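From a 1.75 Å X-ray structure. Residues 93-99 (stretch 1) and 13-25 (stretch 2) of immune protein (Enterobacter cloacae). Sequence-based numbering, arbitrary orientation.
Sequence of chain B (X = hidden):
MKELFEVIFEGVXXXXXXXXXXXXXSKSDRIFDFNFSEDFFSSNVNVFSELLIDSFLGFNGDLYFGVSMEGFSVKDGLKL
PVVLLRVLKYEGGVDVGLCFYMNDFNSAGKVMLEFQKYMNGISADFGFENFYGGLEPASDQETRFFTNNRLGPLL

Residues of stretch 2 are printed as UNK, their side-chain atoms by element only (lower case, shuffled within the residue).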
# COMPACT_ATOMS: atom_id res chain seq x y z
N GLY B 93 -13.25 -3.32 -7.47
CA GLY B 93 -12.47 -2.08 -7.59
C GLY B 93 -10.96 -2.27 -7.56
O GLY B 93 -10.45 -3.28 -8.05
N VAL B 94 -10.26 -1.31 -6.95
CA VAL B 94 -8.80 -1.31 -6.86
C VAL B 94 -8.30 -1.05 -5.43
O VAL B 94 -8.82 -0.17 -4.73
CB VAL B 94 -8.20 -0.25 -7.80
CG1 VAL B 94 -6.68 -0.17 -7.65
CG2 VAL B 94 -8.58 -0.55 -9.24
N ASP B 95 -7.30 -1.82 -5.00
CA ASP B 95 -6.68 -1.65 -3.69
C ASP B 95 -5.18 -1.42 -3.90
O ASP B 95 -4.60 -1.90 -4.87
CB ASP B 95 -6.79 -2.91 -2.82
CG ASP B 95 -8.17 -3.20 -2.32
OD1 ASP B 95 -9.17 -2.52 -2.65
OD2 ASP B 95 -8.26 -4.17 -1.54
N VAL B 96 -4.57 -0.68 -2.97
CA VAL B 96 -3.14 -0.41 -2.96
C VAL B 96 -2.70 -0.88 -1.57
O VAL B 96 -3.24 -0.43 -0.57
CB VAL B 96 -2.83 1.07 -3.18
CG1 VAL B 96 -1.35 1.34 -3.02
CG2 VAL B 96 -3.33 1.51 -4.57
N GLY B 97 -1.74 -1.81 -1.49
CA GLY B 97 -1.32 -2.29 -0.22
C GLY B 97 0.17 -2.24 -0.07
O GLY B 97 0.88 -2.29 -1.06
N LEU B 98 0.61 -2.08 1.17
CA LEU B 98 2.04 -2.06 1.54
C LEU B 98 2.30 -3.14 2.57
O LEU B 98 1.72 -3.09 3.66
CB LEU B 98 2.45 -0.70 2.12
CG LEU B 98 2.57 0.49 1.16
CD1 LEU B 98 1.22 0.93 0.62
CD2 LEU B 98 3.22 1.66 1.89
N CYS B 99 3.22 -4.08 2.27
CA CYS B 99 3.51 -5.19 3.19
C CYS B 99 4.97 -5.05 3.61
O CYS B 99 5.81 -4.75 2.75
CB CYS B 99 3.35 -6.54 2.49
SG CYS B 99 1.71 -6.80 1.78
N UNK B 13 -9.93 5.50 -5.69
CA UNK B 13 -10.58 6.18 -6.83
C UNK B 13 -9.66 5.98 -8.03
O UNK B 13 -8.56 6.53 -8.07
c UNK B 13 -10.78 7.66 -6.51
o UNK B 13 -11.15 8.15 -8.84
c UNK B 13 -11.42 8.42 -7.66
n UNK B 13 -12.26 9.40 -7.32
N UNK B 14 -10.10 5.20 -9.02
CA UNK B 14 -9.24 4.87 -10.17
C UNK B 14 -8.72 6.06 -10.97
O UNK B 14 -7.71 5.94 -11.64
o UNK B 14 -11.03 4.36 -11.76
c UNK B 14 -10.21 2.53 -10.36
c UNK B 14 -9.86 3.82 -11.13
N UNK B 15 -9.42 7.20 -10.88
CA UNK B 15 -8.97 8.44 -11.55
C UNK B 15 -7.81 9.09 -10.79
O UNK B 15 -7.10 9.92 -11.35
c UNK B 15 -10.11 9.45 -11.67
o UNK B 15 -11.14 8.99 -12.53
N UNK B 16 -7.64 8.74 -9.51
CA UNK B 16 -6.59 9.30 -8.64
C UNK B 16 -5.45 8.31 -8.38
O UNK B 16 -4.47 8.67 -7.73
c UNK B 16 -7.19 9.66 -7.27
n UNK B 16 -7.50 12.73 -6.63
c UNK B 16 -8.24 11.98 -7.66
c UNK B 16 -6.24 13.14 -6.71
c UNK B 16 -8.45 10.52 -7.28
n UNK B 16 -5.48 12.93 -7.79
n UNK B 16 -5.71 13.82 -5.69
N UNK B 17 -5.60 7.07 -8.85
CA UNK B 17 -4.60 6.01 -8.65
C UNK B 17 -3.15 6.41 -8.96
O UNK B 17 -2.28 6.27 -8.11
c UNK B 17 -4.70 2.42 -10.20
c UNK B 17 -4.99 4.78 -9.47
c UNK B 17 -3.80 3.14 -7.96
c UNK B 17 -4.07 3.55 -9.40
N UNK B 18 -2.88 6.88 -10.17
CA UNK B 18 -1.52 7.32 -10.52
C UNK B 18 -0.94 8.31 -9.50
O UNK B 18 0.19 8.17 -9.06
c UNK B 18 -0.17 8.65 -12.21
c UNK B 18 2.15 8.55 -12.91
c UNK B 18 1.18 10.66 -12.29
c UNK B 18 -0.03 10.02 -12.03
c UNK B 18 0.94 7.92 -12.65
c UNK B 18 2.27 9.92 -12.74
c UNK B 18 -1.48 7.97 -11.90
N UNK B 19 -1.74 9.30 -9.12
CA UNK B 19 -1.28 10.33 -8.18
C UNK B 19 -1.08 9.78 -6.77
O UNK B 19 -0.19 10.23 -6.04
c UNK B 19 -2.21 11.54 -8.29
c UNK B 19 -3.35 11.74 -10.54
c UNK B 19 -3.40 12.21 -11.85
c UNK B 19 -2.28 12.08 -9.69
c UNK B 19 -2.37 13.01 -12.34
c UNK B 19 -1.30 13.34 -11.51
c UNK B 19 -1.26 12.88 -10.20
N UNK B 20 -1.89 8.80 -6.39
CA UNK B 20 -1.71 8.14 -5.10
C UNK B 20 -0.37 7.40 -5.16
O UNK B 20 0.45 7.53 -4.26
c UNK B 20 -2.83 7.13 -4.82
c UNK B 20 -2.63 7.15 -2.30
c UNK B 20 -3.86 5.31 -3.44
c UNK B 20 -2.70 6.29 -3.54
N UNK B 21 -0.13 6.68 -6.25
CA UNK B 21 1.12 5.93 -6.39
C UNK B 21 2.33 6.84 -6.37
O UNK B 21 3.32 6.51 -5.73
c UNK B 21 -0.09 3.16 -8.87
c UNK B 21 1.09 5.00 -7.61
c UNK B 21 0.07 3.84 -7.52
c UNK B 21 0.42 2.82 -6.44
N UNK B 22 2.25 8.01 -7.03
CA UNK B 22 3.36 8.98 -7.02
C UNK B 22 3.58 9.52 -5.62
O UNK B 22 4.70 9.74 -5.20
c UNK B 22 3.11 10.15 -8.00
c UNK B 22 4.40 9.19 -9.98
c UNK B 22 5.57 10.16 -9.90
c UNK B 22 3.08 9.78 -9.48
n UNK B 22 6.83 9.49 -10.35
N UNK B 23 2.48 9.74 -4.90
CA UNK B 23 2.50 10.21 -3.51
C UNK B 23 3.26 9.20 -2.63
O UNK B 23 4.16 9.58 -1.87
o UNK B 23 1.97 12.58 -1.52
c UNK B 23 1.61 11.58 -0.85
o UNK B 23 1.85 11.46 0.38
c UNK B 23 0.82 10.49 -1.53
c UNK B 23 1.05 10.42 -3.04
N UNK B 24 2.89 7.92 -2.75
CA UNK B 24 3.57 6.86 -2.01
C UNK B 24 5.03 6.73 -2.49
O UNK B 24 5.93 6.63 -1.67
c UNK B 24 2.85 5.51 -2.18
c UNK B 24 1.40 5.59 -1.66
c UNK B 24 0.60 4.33 -1.93
c UNK B 24 3.59 4.40 -1.43
N UNK B 25 5.25 6.73 -3.81
CA UNK B 25 6.62 6.60 -4.36
C UNK B 25 7.59 7.69 -3.86
O UNK B 25 8.79 7.43 -3.68
o UNK B 25 9.17 6.37 -8.61
c UNK B 25 8.08 6.61 -8.03
c UNK B 25 6.62 6.62 -5.90
o UNK B 25 7.07 7.00 -8.64
c UNK B 25 8.03 6.44 -6.52

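Position 13 carries two carbons, the second bonded to one oxygen and one nitrogen, and its side chain points away from the strand and makes no contact with it; this is a carboxamide, hence Asn13. Its OD1 accepts a hydrogen bond from the backbone N of position 15 at 2.8 Å, and its O accepts one from N of position 16, also at 2.8 Å.

Position 14 has one carbon bearing an oxygen and a methyl, and although its CA-to-CB bond points sideways, that methyl packs against Val94; this is Thr14, with its CG2 3.7 Å from Val94 CG2. Position 15, a carbon then an oxygen, out of reach of the strand, is Ser15. Position 16 runs through three carbons and a nitrogen to a carbon with two further nitrogens, also out of reach: a guanidinium, therefore Arg16, with partners elsewhere in the structure.

Position 17, in the helix, has four carbons forked at the second; it is directed toward the strand and its branch ends touch Val94 and Val96. That fork identifies Leu17, whose CD2 is 4.1 Å from Val94 CG1 and whose CD1 is 3.8 Å from Val96 CG2. Positions 18 and 19 each show one carbon followed by a six-carbon ring with no oxygen, and neither ring reaches the strand, giving Phe18 and Phe19.

Position 20 repeats the four-carbon pattern forked at the second and packs against Val96, so it is Leu20, its CD2 4.0 Å from Val96 CG2. Position 21 has the same pattern; its CA-to-CB bond points sideways, but the end of the side chain comes nearer and meets Val96. This is Leu21, with CD2 4.1 Å from Val96 CG1.

Position 22, four carbons in a row ending in nitrogen, lies beyond contact distance and is Lys22. Position 23, three carbons with two oxygens on the third, is likewise beyond contact and is Glu23. Position 24 also has four carbons, but the fork is at the first and one arm is two carbons long; the end of that arm touches Val96 and Leu98. The fork distinguishes Ile24 from leucine, and its CD1 reaches Val96 CG1 at 3.7 Å and Leu98 CD1 at 4.3 Å. Position 25 again has three carbons, the third carrying two oxygens, and does not reach the strand: Glu25, whose OE2 forms a salt bridge with Lys22 NZ at 3.0 Å.

The contact is apolar packing, with no hydrogen bond crossing it. Strand alternation turns Val94, Val96 and Leu98 toward the helix, while Asp95 points away and Gly97 has no side chain to offer. The axes run nearly parallel (2°) and approach to 10.7 Å, a gap filled by side chains. Val96 is the hub, touching Leu17, Leu20, Leu21 and Ile24; altogether 296 Å² is buried, both sides summed.

Stretch 2, residues 13-25: NTSRLFFLLKEIE
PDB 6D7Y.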